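Local coordinates for Lmo2125 protein (Listeria monocytogenes serovar 1/2a, PDB 5TU0) that binds maltose, probably as the cell-surface lipoprotein receptor that delivers the sugar to a membrane transporter, at residues Y22-I26 and N300-L304; T154-K159 and D221-Q227. The protein carries 2 engineered substitutions. One frame throughout, in Å; residues are numbered along the deposited sequence.

Overall arrangement
From the N terminus, strand 10-15 leads into helix 17-34, whose residues 22-26 form the first side of contact 1. After crossing to the second lobe, the chain reaches residues 154-159, and contact 2 closes a 61-residue span when helix 217-229 comes back onto them. The chain then returns to the first lobe, where helix 298-308 brings residues 300-304 to helix 17-34, closing contact 1 over 273 residues. The loop of contact 2 thus falls wholly within that of contact 1. Their centres are 35 Å apart and their nearest atoms about 23 Å, so the two do not touch: contact 1 joins two helices of the first lobe, contact 2 a strand and a helix of the second, with maltose bound between the lobes.

Contact 1. Residues Y22-I26 and N300-L304; sequences YVNKI and NQETL
Y22, T303 and N300 carry most of this 286 Å² interface between two helical turns. Both segments are regular alpha-helix; their axes approach to 10.6 Å with N-to-C directions 142° apart, so the pairing is roughly antiparallel. CA-CA distances set the register: Y22 with L304 at 6.6 Å, I26 with N300 at 7.1 Å. The Y22 side chain (chi1 t, chi2 73°) reaches across to the second helix, where its OH donates a hydrogen bond to N300 O at 2.8 Å. N300 O also accepts the helical hydrogen bond from L304 N, at 2.9 Å. A water donates to Y22 OH (2.7 Å) and accepts from Q301 NE2 (2.9 Å), bridging the two; Q301 OE1 accepts from N314 N, and NE2 also bonds A111 O. L304 CD1 sits over one ring face, 3.8 Å from the Y22 centroid and 11° off the normal, a CH-pi contact. T303 (chi1 m) turns CG2 into the interface, 3.9 Å from Y22 CE1, 4.0 Å from I26 CG2 and 4.1 Å from K25 CD, while its OG1 bonds K299 O. N300 (chi1 m) brings OD1 within 3.6 Å of I26 CG2, and its ND2 is held by Y294 O. Because helix 17-34 connects parallel strands 10-15 and 37-42, this is helix-helix packing against a beta-alpha-beta unit in the alpha/beta lobe of a periplasmic-binding-protein fold.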
ATOM      1  N   TYR A  22      -6.886  17.967  10.737  1.00 30.35           N
ATOM      2  CA  TYR A  22      -5.499  17.818  11.129  1.00 29.32           C
ATOM      3  C   TYR A  22      -4.673  18.999  10.656  1.00 28.47           C
ATOM      4  O   TYR A  22      -3.933  19.600  11.453  1.00 28.04           O
ATOM      5  CB  TYR A  22      -4.917  16.501  10.583  1.00 28.86           C
ATOM      6  CG  TYR A  22      -3.420  16.468  10.589  1.00 28.48           C
ATOM      7  CD1 TYR A  22      -2.718  16.340  11.779  1.00 29.04           C
ATOM      8  CD2 TYR A  22      -2.693  16.544   9.390  1.00 28.53           C
ATOM      9  CE1 TYR A  22      -1.329  16.321  11.792  1.00 29.38           C
ATOM     10  CE2 TYR A  22      -1.304  16.519   9.392  1.00 28.06           C
ATOM     11  CZ  TYR A  22      -0.629  16.401  10.599  1.00 28.14           C
ATOM     12  OH  TYR A  22       0.753  16.367  10.623  1.00 28.44           O
ATOM     13  N   VAL A  23      -4.804  19.348   9.379  1.00 27.19           N
ATOM     14  CA  VAL A  23      -4.059  20.480   8.837  1.00 27.50           C
ATOM     15  C   VAL A  23      -4.467  21.779   9.577  1.00 29.15           C
ATOM     16  O   VAL A  23      -3.595  22.594   9.929  1.00 29.84           O
ATOM     17  CB  VAL A  23      -4.193  20.590   7.302  1.00 27.09           C
ATOM     18  CG1 VAL A  23      -3.579  21.883   6.779  1.00 27.22           C
ATOM     19  CG2 VAL A  23      -3.516  19.395   6.640  1.00 25.91           C
ATOM     20  N   ASN A  24      -5.760  21.951   9.834  1.00 30.80           N
ATOM     21  CA  ASN A  24      -6.236  23.141  10.568  1.00 33.11           C
ATOM     22  C   ASN A  24      -5.677  23.218  11.983  1.00 33.51           C
ATOM     23  O   ASN A  24      -5.315  24.309  12.444  1.00 34.46           O
ATOM     24  CB  ASN A  24      -7.763  23.259  10.561  1.00 35.63           C
ATOM     25  CG  ASN A  24      -8.291  23.849   9.267  1.00 36.70           C
ATOM     26  OD1 ASN A  24      -7.629  24.663   8.627  1.00 37.39           O
ATOM     27  ND2 ASN A  24      -9.490  23.452   8.885  1.00 39.44           N
ATOM     28  N   LYS A  25      -5.573  22.074  12.650  1.00 33.28           N
ATOM     29  CA  LYS A  25      -4.990  22.025  13.979  1.00 34.28           C
ATOM     30  C   LYS A  25      -3.517  22.457  13.980  1.00 32.94           C
ATOM     31  O   LYS A  25      -3.115  23.263  14.808  1.00 33.26           O
ATOM     32  CB  LYS A  25      -5.088  20.627  14.589  1.00 35.02           C
ATOM     33  CG  LYS A  25      -4.644  20.561  16.047  1.00 37.38           C
ATOM     34  CD  LYS A  25      -4.918  19.195  16.667  1.00 39.17           C
ATOM     35  CE  LYS A  25      -5.071  19.247  18.179  1.00 42.07           C
ATOM     36  NZ  LYS A  25      -6.379  19.827  18.573  1.00 43.32           N
ATOM     37  N   ILE A  26      -2.718  21.935  13.052  1.00 30.82           N
ATOM     38  CA  ILE A  26      -1.281  22.229  13.069  1.00 30.74           C
ATOM     39  C   ILE A  26      -0.817  23.481  12.331  1.00 30.73           C
ATOM     40  O   ILE A  26       0.304  23.925  12.560  1.00 31.24           O
ATOM     41  CB  ILE A  26      -0.446  21.042  12.530  1.00 29.16           C
ATOM     42  CG1 ILE A  26      -0.626  20.860  11.013  1.00 28.46           C
ATOM     43  CG2 ILE A  26      -0.808  19.777  13.298  1.00 29.71           C
ATOM     44  CD1 ILE A  26       0.329  19.855  10.378  1.00 27.61           C
ATOM     45  N   ASN A 300       4.510  16.931  14.608  1.00 30.56           N
ATOM     46  CA  ASN A 300       3.353  16.948  13.706  1.00 29.90           C
ATOM     47  C   ASN A 300       2.986  15.562  13.210  1.00 28.35           C
ATOM     48  O   ASN A 300       1.824  15.286  12.962  1.00 28.39           O
ATOM     49  CB  ASN A 300       3.573  17.947  12.576  1.00 29.21           C
ATOM     50  CG  ASN A 300       3.673  19.363  13.090  1.00 30.52           C
ATOM     51  OD1 ASN A 300       2.785  19.841  13.824  1.00 30.98           O
ATOM     52  ND2 ASN A 300       4.758  20.039  12.744  1.00 30.30           N
ATOM     53  N   GLN A 301       3.977  14.683  13.097  1.00 28.56           N
ATOM     54  CA  GLN A 301       3.705  13.288  12.738  1.00 28.29           C
ATOM     55  C   GLN A 301       2.969  12.570  13.886  1.00 29.31           C
ATOM     56  O   GLN A 301       2.084  11.748  13.647  1.00 28.24           O
ATOM     57  CB  GLN A 301       4.992  12.596  12.326  1.00 28.40           C
ATOM     58  CG  GLN A 301       5.409  12.989  10.922  1.00 27.11           C
ATOM     59  CD  GLN A 301       4.952  11.971   9.893  1.00 26.71           C
ATOM     60  OE1 GLN A 301       5.599  10.950   9.734  1.00 26.51           O
ATOM     61  NE2 GLN A 301       3.850  12.250   9.183  1.00 25.85           N
ATOM     62  N   GLU A 302       3.300  12.915  15.129  1.00 31.02           N
ATOM     63  CA  GLU A 302       2.582  12.350  16.283  1.00 32.78           C
ATOM     64  C   GLU A 302       1.148  12.875  16.307  1.00 32.73           C
ATOM     65  O   GLU A 302       0.212  12.110  16.554  1.00 33.28           O
ATOM     66  CB  GLU A 302       3.312  12.616  17.607  1.00 34.42           C
ATOM     67  CG  GLU A 302       4.599  11.819  17.687  1.00 35.51           C
ATOM     68  CD  GLU A 302       5.419  12.047  18.938  1.00 37.60           C
ATOM     69  OE1 GLU A 302       5.052  12.895  19.796  1.00 38.87           O
ATOM     70  OE2 GLU A 302       6.452  11.353  19.039  1.00 38.04           O
ATOM     71  N   THR A 303       0.964  14.162  16.018  1.00 31.75           N
ATOM     72  CA  THR A 303      -0.401  14.714  15.958  1.00 31.99           C
ATOM     73  C   THR A 303      -1.201  14.025  14.827  1.00 30.82           C
ATOM     74  O   THR A 303      -2.385  13.723  14.991  1.00 30.36           O
ATOM     75  CB  THR A 303      -0.401  16.234  15.749  1.00 31.69           C
ATOM     76  OG1 THR A 303       0.298  16.853  16.837  1.00 33.24           O
ATOM     77  CG2 THR A 303      -1.818  16.779  15.675  1.00 31.97           C
ATOM     78  N   LEU A 304      -0.548  13.769  13.698  1.00 29.58           N
ATOM     79  CA  LEU A 304      -1.227  13.068  12.590  1.00 29.24           C
ATOM     80  C   LEU A 304      -1.789  11.739  13.081  1.00 28.68           C
ATOM     81  O   LEU A 304      -2.960  11.430  12.849  1.00 28.20           O
ATOM     82  CB  LEU A 304      -0.278  12.815  11.412  1.00 28.96           C
ATOM     83  CG  LEU A 304      -0.866  12.011  10.239  1.00 28.54           C
ATOM     84  CD1 LEU A 304      -1.975  12.780   9.542  1.00 28.72           C
ATOM     85  CD2 LEU A 304       0.237  11.637   9.262  1.00 29.01           C
TER
HETATM   86  O   HOH W   1       2.354  14.697   9.215  1.00 31.22           O

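Contact 2. Residues T154-K159 and D221-Q227; sequences TGFLAK and DDFIQDQ
Residues 154-159 run mostly extended, with beta geometry at F156 and L157 (phi/psi -127/136 and -135/144), continued at A158 (-146/138); T154 and G155 turn into the strand. D221-Q227 is regular helix, as its i+4 backbone hydrogen bonds attest: Q225 N to D221 O at 2.9 Å and Q227 N to F223 O at 3.0 Å. The two segments run in opposite senses: CA-CA distances are 7.8 Å for T154-Q227, 6.7 Å for L157-I224 and 6.5 Å for K159-D221. No hydrogen bond joins them, and the 345 Å² interface is held by packing of side chains on each other and, for I224, on backbone. L157 (m, t) directs CB toward the helix, with CB 4.2 Å from I224 CG1, and its CD1 lies 4.0 Å from Q227 CB and 4.3 Å from F223 CE2. This is strand-helix packing of an alpha/beta lobe in the periplasmic-binding-protein fold: helix 217-229 leads into strand 235-238, the parallel neighbour of strand 156-157, and I236 touches both L157 and I224. I224 (m, t) sends CD1 to the backbone just past the strand, 3.6 Å from K159 N and 3.9 Å from A158 C. The K159 side chain, with all four chi angles t, places CE 4.2 Å from D221 CB, but its NZ forms a salt bridge with D162, and the side chain lies about 6 Å from a bound glucose unit of the maltose. At the other end, T154 CG2 is 4.4 Å from F223 CZ, while T154 OG1 hydrogen-bonds K232 O and F144 O.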
ATOM      1  N   THR A 154     -13.746 -21.585   4.675  1.00 31.02           N
ATOM      2  CA  THR A 154     -13.467 -20.152   4.681  1.00 30.52           C
ATOM      3  C   THR A 154     -12.696 -19.720   5.921  1.00 29.63           C
ATOM      4  O   THR A 154     -12.725 -18.533   6.272  1.00 30.37           O
ATOM      5  CB  THR A 154     -14.786 -19.328   4.587  1.00 31.75           C
ATOM      6  OG1 THR A 154     -15.675 -19.686   5.669  1.00 33.60           O
ATOM      7  CG2 THR A 154     -15.481 -19.576   3.251  1.00 32.28           C
ATOM      8  N   GLY A 155     -12.009 -20.667   6.574  1.00 29.27           N
ATOM      9  CA  GLY A 155     -11.217 -20.379   7.778  1.00 29.16           C
ATOM     10  C   GLY A 155     -10.290 -19.199   7.554  1.00 27.81           C
ATOM     11  O   GLY A 155     -10.253 -18.251   8.358  1.00 28.93           O
ATOM     12  N   PHE A 156      -9.559 -19.264   6.452  1.00 27.07           N
ATOM     13  CA  PHE A 156      -8.655 -18.193   6.020  1.00 26.51           C
ATOM     14  C   PHE A 156      -8.993 -17.833   4.579  1.00 26.16           C
ATOM     15  O   PHE A 156      -9.200 -18.732   3.751  1.00 24.92           O
ATOM     16  CB  PHE A 156      -7.192 -18.640   6.109  1.00 26.17           C
ATOM     17  CG  PHE A 156      -6.245 -17.753   5.345  1.00 24.98           C
ATOM     18  CD1 PHE A 156      -5.944 -16.492   5.804  1.00 25.52           C
ATOM     19  CD2 PHE A 156      -5.662 -18.184   4.155  1.00 24.80           C
ATOM     20  CE1 PHE A 156      -5.081 -15.659   5.093  1.00 24.49           C
ATOM     21  CE2 PHE A 156      -4.786 -17.361   3.449  1.00 24.06           C
ATOM     22  CZ  PHE A 156      -4.502 -16.105   3.916  1.00 24.13           C
ATOM     23  N   LEU A 157      -9.043 -16.529   4.277  1.00 25.84           N
ATOM     24  CA  LEU A 157      -9.289 -16.075   2.907  1.00 25.07           C
ATOM     25  C   LEU A 157      -8.329 -14.967   2.552  1.00 24.27           C
ATOM     26  O   LEU A 157      -8.002 -14.144   3.402  1.00 24.87           O
ATOM     27  CB  LEU A 157     -10.708 -15.529   2.745  1.00 25.61           C
ATOM     28  CG  LEU A 157     -11.882 -16.467   3.041  1.00 26.54           C
ATOM     29  CD1 LEU A 157     -13.187 -15.681   3.059  1.00 27.29           C
ATOM     30  CD2 LEU A 157     -11.933 -17.609   2.039  1.00 26.23           C
ATOM     31  N   ALA A 158      -7.894 -14.952   1.298  1.00 23.47           N
ATOM     32  CA  ALA A 158      -7.051 -13.854   0.757  1.00 23.08           C
ATOM     33  C   ALA A 158      -7.411 -13.655  -0.714  1.00 22.84           C
ATOM     34  O   ALA A 158      -7.582 -14.628  -1.452  1.00 22.86           O
ATOM     35  CB  ALA A 158      -5.579 -14.166   0.916  1.00 22.28           C
ATOM     36  N   LYS A 159      -7.521 -12.396  -1.140  1.00 23.12           N
ATOM     37  CA  LYS A 159      -7.901 -12.077  -2.517  1.00 23.29           C
ATOM     38  C   LYS A 159      -6.717 -12.287  -3.471  1.00 22.64           C
ATOM     39  O   LYS A 159      -6.233 -11.338  -4.137  1.00 21.28           O
ATOM     40  CB  LYS A 159      -8.413 -10.636  -2.582  1.00 24.26           C
ATOM     41  CG  LYS A 159      -9.163 -10.289  -3.857  1.00 25.52           C
ATOM     42  CD  LYS A 159      -9.319  -8.783  -4.026  1.00 26.97           C
ATOM     43  CE  LYS A 159      -9.988  -8.446  -5.347  1.00 28.72           C
ATOM     44  NZ  LYS A 159      -9.909  -6.990  -5.651  1.00 30.17           N
ATOM     45  N   ASP A 221     -13.603  -9.621  -3.568  1.00 32.41           N
ATOM     46  CA  ASP A 221     -13.502  -8.761  -2.385  1.00 33.62           C
ATOM     47  C   ASP A 221     -14.850  -8.697  -1.662  1.00 34.73           C
ATOM     48  O   ASP A 221     -14.894  -8.773  -0.428  1.00 34.49           O
ATOM     49  CB  ASP A 221     -13.016  -7.346  -2.702  1.00 35.24           C
ATOM     50  CG  ASP A 221     -12.693  -6.563  -1.431  1.00 37.28           C
ATOM     51  OD1 ASP A 221     -11.678  -6.892  -0.772  1.00 40.24           O
ATOM     52  OD2 ASP A 221     -13.462  -5.650  -1.078  1.00 37.25           O
ATOM     53  N   ASP A 222     -15.950  -8.570  -2.412  1.00 36.22           N
ATOM     54  CA  ASP A 222     -17.285  -8.535  -1.795  1.00 37.79           C
ATOM     55  C   ASP A 222     -17.534  -9.814  -0.997  1.00 37.20           C
ATOM     56  O   ASP A 222     -18.050  -9.771   0.121  1.00 36.27           O
ATOM     57  CB  ASP A 222     -18.409  -8.371  -2.831  1.00 40.26           C
ATOM     58  CG  ASP A 222     -18.560  -6.932  -3.351  1.00 43.07           C
ATOM     59  OD1 ASP A 222     -17.846  -6.005  -2.902  1.00 45.30           O
ATOM     60  OD2 ASP A 222     -19.425  -6.729  -4.224  1.00 45.77           O
ATOM     61  N   PHE A 223     -17.155 -10.943  -1.584  1.00 35.30           N
ATOM     62  CA  PHE A 223     -17.318 -12.238  -0.944  1.00 34.43           C
ATOM     63  C   PHE A 223     -16.513 -12.298   0.346  1.00 33.37           C
ATOM     64  O   PHE A 223     -17.022 -12.663   1.393  1.00 33.95           O
ATOM     65  CB  PHE A 223     -16.848 -13.344  -1.898  1.00 34.58           C
ATOM     66  CG  PHE A 223     -16.905 -14.719  -1.309  1.00 34.02           C
ATOM     67  CD1 PHE A 223     -18.078 -15.455  -1.353  1.00 36.07           C
ATOM     68  CD2 PHE A 223     -15.777 -15.290  -0.725  1.00 33.29           C
ATOM     69  CE1 PHE A 223     -18.129 -16.733  -0.807  1.00 36.15           C
ATOM     70  CE2 PHE A 223     -15.825 -16.568  -0.174  1.00 33.42           C
ATOM     71  CZ  PHE A 223     -17.005 -17.284  -0.213  1.00 35.01           C
ATOM     72  N   ILE A 224     -15.243 -11.946   0.252  1.00 31.34           N
ATOM     73  CA  ILE A 224     -14.351 -11.977   1.398  1.00 30.90           C
ATOM     74  C   ILE A 224     -14.823 -11.066   2.545  1.00 31.37           C
ATOM     75  O   ILE A 224     -14.806 -11.493   3.693  1.00 31.02           O
ATOM     76  CB  ILE A 224     -12.907 -11.646   0.973  1.00 29.57           C
ATOM     77  CG1 ILE A 224     -12.358 -12.755   0.070  1.00 28.73           C
ATOM     78  CG2 ILE A 224     -11.986 -11.491   2.182  1.00 29.62           C
ATOM     79  CD1 ILE A 224     -11.087 -12.354  -0.655  1.00 28.12           C
ATOM     80  N   GLN A 225     -15.230  -9.828   2.240  1.00 32.09           N
ATOM     81  CA  GLN A 225     -15.682  -8.891   3.277  1.00 33.81           C
ATOM     82  C   GLN A 225     -16.972  -9.367   3.926  1.00 35.49           C
ATOM     83  O   GLN A 225     -17.168  -9.222   5.136  1.00 36.04           O
ATOM     84  CB  GLN A 225     -15.894  -7.479   2.714  1.00 34.35           C
ATOM     85  CG  GLN A 225     -14.664  -6.883   2.048  1.00 34.46           C
ATOM     86  CD  GLN A 225     -13.424  -6.962   2.897  1.00 34.75           C
ATOM     87  OE1 GLN A 225     -12.356  -7.371   2.422  1.00 37.21           O
ATOM     88  NE2 GLN A 225     -13.552  -6.607   4.158  1.00 34.89           N
ATOM     89  N   ASP A 226     -17.854  -9.921   3.100  1.00 36.49           N
ATOM     90  CA  ASP A 226     -19.124 -10.437   3.564  1.00 38.16           C
ATOM     91  C   ASP A 226     -18.882 -11.584   4.565  1.00 37.14           C
ATOM     92  O   ASP A 226     -19.525 -11.625   5.619  1.00 37.11           O
ATOM     93  CB  ASP A 226     -19.975 -10.902   2.369  1.00 39.50           C
ATOM     94  CG  ASP A 226     -21.375 -11.334   2.770  1.00 42.17           C
ATOM     95  OD1 ASP A 226     -22.145 -10.482   3.277  1.00 43.32           O
ATOM     96  OD2 ASP A 226     -21.721 -12.514   2.531  1.00 43.57           O
ATOM     97  N   GLN A 227     -17.956 -12.498   4.247  1.00 35.62           N
ATOM     98  CA  GLN A 227     -17.655 -13.636   5.150  1.00 36.00           C
ATOM     99  C   GLN A 227     -17.041 -13.181   6.480  1.00 35.56           C
ATOM    100  O   GLN A 227     -17.432 -13.651   7.559  1.00 36.58           O
ATOM    101  CB  GLN A 227     -16.732 -14.658   4.477  1.00 34.99           C
ATOM    102  CG  GLN A 227     -17.330 -15.327   3.242  1.00 35.22           C
ATOM    103  CD  GLN A 227     -18.511 -16.232   3.559  1.00 37.15           C
ATOM    104  OE1 GLN A 227     -19.599 -16.075   2.991  1.00 38.67           O
ATOM    105  NE2 GLN A 227     -18.309 -17.175   4.461  1.00 36.38           N
TER